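Local coordinates for protein cyclic nucleotide-gated potassium channel mll3241 (Mesorhizobium loti, PDB 4MUV) that conducts potassium as a homotetrameric membrane channel opened by cyclic AMP, seen here as its cytoplasmic cyclic nucleotide-binding domain with cyclic GMP bound, at residues G84-I89 and L133-A138; R58-V63 and E92-T97; M116-S121 and E126-T131. The protein carries 3 engineered substitutions. All coordinates share one frame; numbering follows the deposited sequence. Where two conformers were deposited one is given.

The three contacts illustrate how a cyclic nucleotide-binding domain couples its pocket to its C-terminal helices. Interactions 1 and 2, with centres about 9 Å apart, both touch cyclic GMP, and their segments interleave along the chain: 58-63, 84-89, 92-97, then 133-138. Interaction 3 comes between 92-97 and 133-138, its centre about 12 Å from that of interaction 1 and about 15 Å from that of interaction 2. Helix 122-139 serves interactions 1 and 3, so one rod packs on helix 111-120 near its start and covers the nucleotide near its end. Phe128 of interaction 3 also packs against Glu85 and Met59, which joins the helix pair to the pocket and to strand 58-64.

Interaction 1: residues G84-I89 and L133-A138; sequences GEMALI and LERRGA. With PCG (cyclic guanosine monophosphate), chain C.
The guanidinium of Arg135 has Glu85 at its edge and the guanine of cyclic GMP over one face: NH1 of Arg135 donates to OE2 of Glu85 across 2.9 Å, while base atom C8 stands 3.4 Å above the guanidinium plane, displaced toward its rim. The bond of this salt bridge is bent, with OE2 met on its syn side but well out of the carboxylate plane; the two planes are turned 51° apart. Over a face of the Arg136 guanidinium sits the methyl CE of Met86, packed tightly at 3.2 Å from NE of Arg136. A bend at the end of the Met86 chain swings CE there, leaving SD to rest against the ribose. The segments belong to the phosphate-binding cassette, with its helix 85-90, and to the C-terminal helix that lids the pocket in this domain family; the axes of the short segments 85-89 and 133-138 make an angle of 111° and come within 11.3 Å. Glu85 places CG between its backbone N and carbonyl carbon (chi1 72°) and then folds back, bringing OE2 to accept from O2' of the nucleotide at 2.7 Å. The same O2' accepts from Gly84 N at 2.8 Å, and Ala87 N donates a hydrogen bond to phosphate oxygen O1A at 3.0 Å. A leucine in place of Arg135 would probably leave the Glu85 carboxylate without its cationic mate and C8 of the base without the guanidinium beside it. Arg135 NH1 also bonds Phe82 O, which would restrain the group's rotation, while the extended CG-to-NE part of its chain runs along the purine.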
# COMPACT_ATOMS: atom_id res chain seq x y z
N GLY A 84 -3.38 -3.86 -0.37
CA GLY A 84 -2.48 -4.91 0.08
C GLY A 84 -2.46 -5.11 1.58
O GLY A 84 -1.79 -6.02 2.07
N GLU A 85 -3.21 -4.27 2.30
CA GLU A 85 -3.28 -4.40 3.75
C GLU A 85 -3.98 -5.68 4.21
O GLU A 85 -3.68 -6.21 5.25
CB GLU A 85 -3.99 -3.19 4.39
CG GLU A 85 -5.51 -3.08 4.19
CD GLU A 85 -5.90 -2.80 2.73
OE1 GLU A 85 -5.09 -2.18 2.00
OE2 GLU A 85 -7.00 -3.22 2.31
N MET A 86 -4.91 -6.21 3.41
CA MET A 86 -5.72 -7.31 3.91
C MET A 86 -4.89 -8.54 4.19
O MET A 86 -5.08 -9.19 5.22
CB MET A 86 -6.86 -7.62 2.94
CG MET A 86 -7.90 -6.51 2.88
SD MET A 86 -9.08 -6.63 1.52
CE MET A 86 -10.05 -8.02 2.09
N ALA A 87 -3.97 -8.88 3.29
CA ALA A 87 -3.14 -10.07 3.50
C ALA A 87 -2.23 -9.89 4.70
O ALA A 87 -1.92 -10.85 5.40
CB ALA A 87 -2.32 -10.35 2.28
N LEU A 88 -1.78 -8.66 4.93
CA LEU A 88 -0.91 -8.40 6.07
C LEU A 88 -1.63 -8.53 7.41
O LEU A 88 -1.04 -8.98 8.39
CB LEU A 88 -0.24 -7.03 5.95
CG LEU A 88 0.57 -6.77 4.69
CD1 LEU A 88 1.25 -5.41 4.74
CD2 LEU A 88 1.59 -7.86 4.47
N ILE A 89 -2.90 -8.15 7.43
CA ILE A 89 -3.70 -8.27 8.65
C ILE A 89 -4.18 -9.68 8.94
O ILE A 89 -4.19 -10.10 10.08
CB ILE A 89 -4.97 -7.44 8.57
CG1 ILE A 89 -4.61 -5.98 8.47
CG2 ILE A 89 -5.87 -7.69 9.84
CD1 ILE A 89 -5.77 -5.10 8.00
N LEU A 133 -12.29 -4.72 6.53
CA LEU A 133 -13.68 -5.08 6.72
C LEU A 133 -14.60 -4.51 5.65
O LEU A 133 -15.46 -5.21 5.13
CB LEU A 133 -14.19 -4.65 8.10
CG LEU A 133 -13.73 -5.47 9.28
CD1 LEU A 133 -14.20 -4.82 10.54
CD2 LEU A 133 -14.26 -6.90 9.20
N GLU A 134 -14.42 -3.24 5.31
CA GLU A 134 -15.22 -2.61 4.28
C GLU A 134 -15.10 -3.38 2.96
O GLU A 134 -16.08 -3.55 2.25
CB GLU A 134 -14.71 -1.18 4.13
CG GLU A 134 -15.37 -0.37 3.04
CD GLU A 134 -14.58 0.86 2.65
OE1 GLU A 134 -13.93 1.46 3.55
OE2 GLU A 134 -14.60 1.21 1.45
N ARG A 135 -13.87 -3.75 2.63
CA ARG A 135 -13.58 -4.40 1.36
C ARG A 135 -14.16 -5.83 1.35
O ARG A 135 -14.75 -6.24 0.37
CB ARG A 135 -12.07 -4.31 1.05
CG ARG A 135 -11.71 -2.87 0.67
CD ARG A 135 -10.25 -2.56 0.68
NE ARG A 135 -10.07 -1.19 0.21
CZ ARG A 135 -8.90 -0.58 0.03
NH1 ARG A 135 -7.77 -1.15 0.39
NH2 ARG A 135 -8.87 0.63 -0.48
N ARG A 136 -14.02 -6.54 2.46
CA ARG A 136 -14.71 -7.84 2.61
C ARG A 136 -16.22 -7.65 2.46
O ARG A 136 -16.89 -8.50 1.86
CB ARG A 136 -14.38 -8.51 3.95
CG ARG A 136 -12.95 -9.03 4.07
CD ARG A 136 -12.60 -10.14 3.08
NE ARG A 136 -11.28 -10.71 3.35
CZ ARG A 136 -10.64 -11.62 2.61
NH1 ARG A 136 -11.19 -12.12 1.52
NH2 ARG A 136 -9.44 -12.05 2.98
N GLY A 137 -16.76 -6.55 2.98
CA GLY A 137 -18.19 -6.28 2.88
C GLY A 137 -18.62 -6.02 1.46
O GLY A 137 -19.67 -6.49 1.00
N ALA A 138 -17.79 -5.28 0.74
CA ALA A 138 -18.07 -5.03 -0.67
C ALA A 138 -18.07 -6.33 -1.45
O ALA A 138 -18.95 -6.57 -2.29
CB ALA A 138 -17.04 -4.06 -1.24
PA PCG C . -5.01 -7.94 -0.40
O1A PCG C . -3.74 -8.09 0.41
O2A PCG C . -6.04 -9.00 -0.23
O5' PCG C . -4.63 -7.85 -1.89
C5' PCG C . -5.52 -7.37 -2.79
C4' PCG C . -5.98 -5.99 -2.31
O4' PCG C . -6.93 -5.22 -3.14
C3' PCG C . -6.58 -6.10 -1.07
O3' PCG C . -5.64 -6.53 -0.03
C2' PCG C . -7.18 -4.65 -0.87
O2' PCG C . -6.20 -3.84 -0.21
C1' PCG C . -7.44 -4.19 -2.17
N9 PCG C . -8.81 -3.92 -2.49
C8 PCG C . -9.37 -2.71 -2.82
N7 PCG C . -10.69 -2.79 -2.96
C5 PCG C . -11.00 -4.11 -2.70
C6 PCG C . -12.25 -4.81 -2.69
O6 PCG C . -13.38 -4.31 -2.93
N1 PCG C . -12.15 -6.15 -2.39
C2 PCG C . -10.96 -6.78 -2.06
N2 PCG C . -10.98 -8.10 -1.76
N3 PCG C . -9.74 -6.15 -2.06
C4 PCG C . -9.84 -4.78 -2.40

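Interaction 2: residues R58-V63 and E92-T97; sequences RMFFVV and EPRSAT. With PCG (cyclic guanosine monophosphate), chain C.
Arg94 spans the gap between the loop 92-97 and strand 58-63, reaching the carbonyl of Arg58 with the end of its side chain. NH2 of Arg94 donates to O of Arg58 at 2.8 Å in a nearly straight bond (164°), the oxygen lying in the guanidinium plane although the donor is tilted 29° from the plane of the carbonyl. NH1 of Arg94 adds only a weak bond to the same oxygen at 3.3 Å; its stronger one goes to phosphate oxygen O1A of cyclic GMP at 2.9 Å. A strand carbonyl thus acts as second shell, positioning the guanidinium that meets the phosphate; this arginine-phosphate pair is the hallmark of the phosphate-binding cassette. Arg58 turns its own CB away from the loop, and its CG merely brushes NH2 of Arg94 at 4.0 Å; the two guanidinium planes stand 73° apart. Phe60 comes alongside, with CE2 obliquely placed 4.3 Å from NH2 of Arg94. Next along the loop, Ser95 OG donates to phosphate oxygen O2A and accepts from the guanine N2 at 2.8 Å, linking the two ends of the ligand; adenine has no amino group at C2. Strand 58-64 lies between strands 104-110 and 82-83, while the loop leads from helix 85-90 to strand 97-100, with Ala87 of that helix and Cys50 of strand 48-50 touching Arg94.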
# COMPACT_ATOMS: atom_id res chain seq x y z
N ARG A 58 3.78 -7.38 1.58
CA ARG A 58 3.90 -5.93 1.57
C ARG A 58 2.57 -5.30 1.21
O ARG A 58 1.64 -5.98 0.78
CB ARG A 58 4.94 -5.52 0.55
CG ARG A 58 4.53 -5.83 -0.87
CD ARG A 58 5.70 -5.93 -1.81
NE ARG A 58 6.51 -7.09 -1.50
CZ ARG A 58 7.72 -7.31 -1.99
NH1 ARG A 58 8.29 -6.44 -2.82
NH2 ARG A 58 8.37 -8.40 -1.64
N MET A 59 2.46 -4.00 1.42
CA MET A 59 1.31 -3.25 0.92
C MET A 59 1.81 -2.00 0.22
O MET A 59 3.02 -1.74 0.19
CB MET A 59 0.29 -2.92 2.01
CG MET A 59 0.80 -1.95 3.04
SD MET A 59 -0.49 -1.27 4.09
CE MET A 59 -1.39 -0.28 2.90
N PHE A 60 0.88 -1.25 -0.37
CA PHE A 60 1.23 -0.21 -1.32
C PHE A 60 0.34 1.01 -1.11
O PHE A 60 -0.88 0.89 -0.92
CB PHE A 60 1.02 -0.69 -2.74
CG PHE A 60 1.79 -1.93 -3.08
CD1 PHE A 60 3.07 -1.84 -3.60
CD2 PHE A 60 1.21 -3.17 -2.93
CE1 PHE A 60 3.78 -2.98 -3.94
CE2 PHE A 60 1.92 -4.32 -3.27
CZ PHE A 60 3.21 -4.22 -3.77
N PHE A 61 0.95 2.20 -1.16
CA PHE A 61 0.26 3.49 -1.14
C PHE A 61 0.35 4.08 -2.52
O PHE A 61 1.44 4.25 -3.06
CB PHE A 61 0.89 4.40 -0.09
CG PHE A 61 0.80 3.82 1.27
CD1 PHE A 61 1.76 2.94 1.73
CD2 PHE A 61 -0.29 4.09 2.08
CE1 PHE A 61 1.64 2.37 2.97
CE2 PHE A 61 -0.42 3.50 3.32
CZ PHE A 61 0.55 2.64 3.76
N VAL A 62 -0.80 4.39 -3.12
CA VAL A 62 -0.81 4.99 -4.46
C VAL A 62 -0.49 6.47 -4.34
O VAL A 62 -1.12 7.19 -3.55
CB VAL A 62 -2.17 4.83 -5.15
CG1 VAL A 62 -2.15 5.42 -6.53
CG2 VAL A 62 -2.57 3.36 -5.21
N VAL A 63 0.50 6.95 -5.10
CA VAL A 63 0.91 8.34 -4.99
C VAL A 63 0.85 9.12 -6.29
O VAL A 63 0.81 10.33 -6.22
CB VAL A 63 2.28 8.48 -4.22
CG1 VAL A 63 2.11 8.14 -2.73
CG2 VAL A 63 3.35 7.62 -4.81
N GLU A 92 -3.69 -14.18 5.33
CA GLU A 92 -4.28 -14.95 4.26
C GLU A 92 -3.72 -14.51 2.92
O GLU A 92 -3.09 -13.45 2.82
CB GLU A 92 -5.81 -14.81 4.25
CG GLU A 92 -6.49 -15.32 5.52
CD GLU A 92 -6.37 -16.83 5.72
OE1 GLU A 92 -6.16 -17.56 4.73
OE2 GLU A 92 -6.50 -17.28 6.88
N PRO A 93 -3.94 -15.32 1.90
CA PRO A 93 -3.46 -14.93 0.58
C PRO A 93 -4.15 -13.67 0.07
O PRO A 93 -5.21 -13.28 0.56
CB PRO A 93 -3.83 -16.14 -0.28
CG PRO A 93 -3.86 -17.28 0.71
CD PRO A 93 -4.47 -16.69 1.92
N ARG A 94 -3.57 -13.06 -0.94
CA ARG A 94 -4.19 -11.93 -1.59
C ARG A 94 -5.62 -12.28 -1.98
O ARG A 94 -5.91 -13.37 -2.49
CB ARG A 94 -3.44 -11.55 -2.86
CG ARG A 94 -2.02 -11.07 -2.71
CD ARG A 94 -1.92 -9.84 -1.86
NE ARG A 94 -0.57 -9.31 -1.86
CZ ARG A 94 -0.13 -8.37 -1.05
NH1 ARG A 94 -0.92 -7.85 -0.13
NH2 ARG A 94 1.13 -7.94 -1.16
N SER A 95 -6.52 -11.33 -1.78
CA SER A 95 -7.94 -11.55 -2.00
C SER A 95 -8.45 -11.02 -3.33
O SER A 95 -9.62 -11.24 -3.66
CB SER A 95 -8.78 -10.95 -0.87
OG SER A 95 -8.70 -9.52 -0.87
N ALA A 96 -7.59 -10.34 -4.08
CA ALA A 96 -7.96 -9.80 -5.38
C ALA A 96 -6.67 -9.48 -6.13
O ALA A 96 -5.64 -9.22 -5.52
CB ALA A 96 -8.79 -8.53 -5.21
N THR A 97 -6.78 -9.49 -7.45
CA THR A 97 -5.70 -9.06 -8.32
C THR A 97 -5.79 -7.55 -8.55
O THR A 97 -6.85 -7.02 -8.91
CB THR A 97 -5.74 -9.83 -9.64
OG1 THR A 97 -5.55 -11.22 -9.33
CG2 THR A 97 -4.66 -9.35 -10.62
PA PCG C . -5.01 -7.94 -0.40
O1A PCG C . -3.74 -8.09 0.41
O2A PCG C . -6.04 -9.00 -0.23
O5' PCG C . -4.63 -7.85 -1.89
C5' PCG C . -5.52 -7.37 -2.79
C4' PCG C . -5.98 -5.99 -2.31
O4' PCG C . -6.93 -5.22 -3.14
C3' PCG C . -6.58 -6.10 -1.07
O3' PCG C . -5.64 -6.53 -0.03
C2' PCG C . -7.18 -4.65 -0.87
O2' PCG C . -6.20 -3.84 -0.21
C1' PCG C . -7.44 -4.19 -2.17
N9 PCG C . -8.81 -3.92 -2.49
C8 PCG C . -9.37 -2.71 -2.82
N7 PCG C . -10.69 -2.79 -2.96
C5 PCG C . -11.00 -4.11 -2.70
C6 PCG C . -12.25 -4.81 -2.69
O6 PCG C . -13.38 -4.31 -2.93
N1 PCG C . -12.15 -6.15 -2.39
C2 PCG C . -10.96 -6.78 -2.06
N2 PCG C . -10.98 -8.10 -1.76
N3 PCG C . -9.74 -6.15 -2.06
C4 PCG C . -9.84 -4.78 -2.40

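Interaction 3: residues M116-S121 and E126-T131; sequences MLCSSS and EIFRKT
Phe128 presents the edge of its ring to both Leu117 and Cys118 and so carries the contact between 116-121 and 126-131; Leu117 and Cys118 also touch Ile124 and Ala125, earlier on helix 122-139. Leu117 sends CG anti to its backbone N (chi1 175°), and the turn that follows (chi2 57°) completes the path that brings the methyl CD2 to CE2 of Phe128 at 4.0 Å; the methyl lies in the plane of the ring and the two side chains cross at about a right angle. Cys118 instead sets SG beside its backbone N, opposite the carbonyl carbon, and the sulfur reaches CD2 of Phe128 at 3.8 Å. SG is 5.1 Å from the centroid of that ring and 77° off its normal, an edge-on sulfur-aromatic contact. Phe128 also meets Phe82 edge-to-face and packs on Met59 and Phe61. Between the helices Ser121 is an N-cap, its OG bonded to Ile124 N. Between 116-121 and 126-131 no hydrogen bond or salt bridge forms; the contact is apolar and sulfur-aromatic, which is consistent with the hinge found at this position in related domains.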
# COMPACT_ATOMS: atom_id res chain seq x y z
N MET A 116 5.31 -2.63 12.49
CA MET A 116 5.81 -1.56 13.34
C MET A 116 4.87 -0.37 13.32
O MET A 116 4.59 0.20 14.36
CB MET A 116 7.20 -1.12 12.93
CG MET A 116 7.63 0.09 13.72
SD MET A 116 9.39 0.32 13.79
CE MET A 116 9.87 -1.01 14.88
N LEU A 117 4.38 -0.01 12.14
CA LEU A 117 3.45 1.10 12.02
C LEU A 117 2.19 0.85 12.85
O LEU A 117 1.73 1.71 13.57
CB LEU A 117 3.10 1.32 10.55
CG LEU A 117 2.02 2.37 10.21
CD1 LEU A 117 2.37 3.76 10.76
CD2 LEU A 117 1.81 2.42 8.68
N CYS A 118 1.60 -0.34 12.71
CA CYS A 118 0.39 -0.66 13.46
C CYS A 118 0.63 -0.68 14.96
O CYS A 118 -0.23 -0.27 15.72
CB CYS A 118 -0.18 -2.00 12.99
SG CYS A 118 -0.89 -1.94 11.33
N SER A 119 1.79 -1.19 15.40
CA SER A 119 2.09 -1.24 16.82
C SER A 119 2.33 0.16 17.39
O SER A 119 2.11 0.38 18.58
CB SER A 119 3.27 -2.19 17.10
OG SER A 119 4.52 -1.73 16.66
N SER A 120 2.76 1.09 16.54
CA SER A 120 3.08 2.45 16.93
C SER A 120 1.84 3.34 16.96
O SER A 120 1.71 4.18 17.86
CB SER A 120 4.12 3.04 15.97
OG SER A 120 5.37 2.37 16.09
N SER A 121 0.94 3.16 15.99
CA SER A 121 -0.22 4.04 15.79
C SER A 121 -1.55 3.31 15.83
O SER A 121 -1.99 2.75 14.82
CB SER A 121 -0.13 4.74 14.43
OG SER A 121 -1.33 5.48 14.16
N GLU A 126 -6.33 0.80 13.26
CA GLU A 126 -7.78 0.70 13.16
C GLU A 126 -8.30 1.06 11.78
O GLU A 126 -9.23 0.43 11.28
CB GLU A 126 -8.45 1.58 14.23
CG GLU A 126 -9.97 1.39 14.34
CD GLU A 126 -10.36 0.05 14.95
OE1 GLU A 126 -9.50 -0.85 15.07
OE2 GLU A 126 -11.54 -0.11 15.33
N ILE A 127 -7.69 2.08 11.16
CA ILE A 127 -8.07 2.42 9.78
C ILE A 127 -7.81 1.23 8.86
O ILE A 127 -8.66 0.90 8.03
CB ILE A 127 -7.35 3.67 9.28
CG1 ILE A 127 -7.94 4.89 9.99
CG2 ILE A 127 -7.48 3.82 7.75
CD1 ILE A 127 -7.07 6.12 9.92
N PHE A 128 -6.68 0.56 9.00
CA PHE A 128 -6.41 -0.61 8.15
C PHE A 128 -7.43 -1.72 8.43
O PHE A 128 -7.94 -2.36 7.50
CB PHE A 128 -4.99 -1.14 8.39
CG PHE A 128 -3.88 -0.27 7.83
CD1 PHE A 128 -3.98 0.32 6.60
CD2 PHE A 128 -2.74 -0.06 8.57
CE1 PHE A 128 -2.95 1.08 6.11
CE2 PHE A 128 -1.70 0.68 8.08
CZ PHE A 128 -1.81 1.26 6.85
N ARG A 129 -7.71 -1.96 9.71
CA ARG A 129 -8.61 -3.04 10.09
C ARG A 129 -10.01 -2.77 9.51
O ARG A 129 -10.65 -3.67 8.95
CB ARG A 129 -8.67 -3.20 11.62
CG ARG A 129 -9.46 -4.45 12.09
CD ARG A 129 -9.63 -4.52 13.61
NE ARG A 129 -10.48 -3.44 14.10
CZ ARG A 129 -11.81 -3.43 14.04
NH1 ARG A 129 -12.48 -4.45 13.51
NH2 ARG A 129 -12.48 -2.39 14.51
N LYS A 130 -10.48 -1.53 9.63
CA LYS A 130 -11.80 -1.18 9.10
C LYS A 130 -11.85 -1.18 7.58
O LYS A 130 -12.85 -1.55 7.00
CB LYS A 130 -12.27 0.15 9.67
CG LYS A 130 -12.63 0.06 11.13
CD LYS A 130 -13.10 1.39 11.68
CE LYS A 130 -13.41 1.29 13.15
NZ LYS A 130 -13.69 2.61 13.77
N THR A 131 -10.78 -0.75 6.93
CA THR A 131 -10.70 -0.79 5.47
C THR A 131 -10.80 -2.23 4.97
O THR A 131 -11.52 -2.52 4.02
CB THR A 131 -9.42 -0.10 4.96
OG1 THR A 131 -9.47 1.29 5.29
CG2 THR A 131 -9.30 -0.24 3.46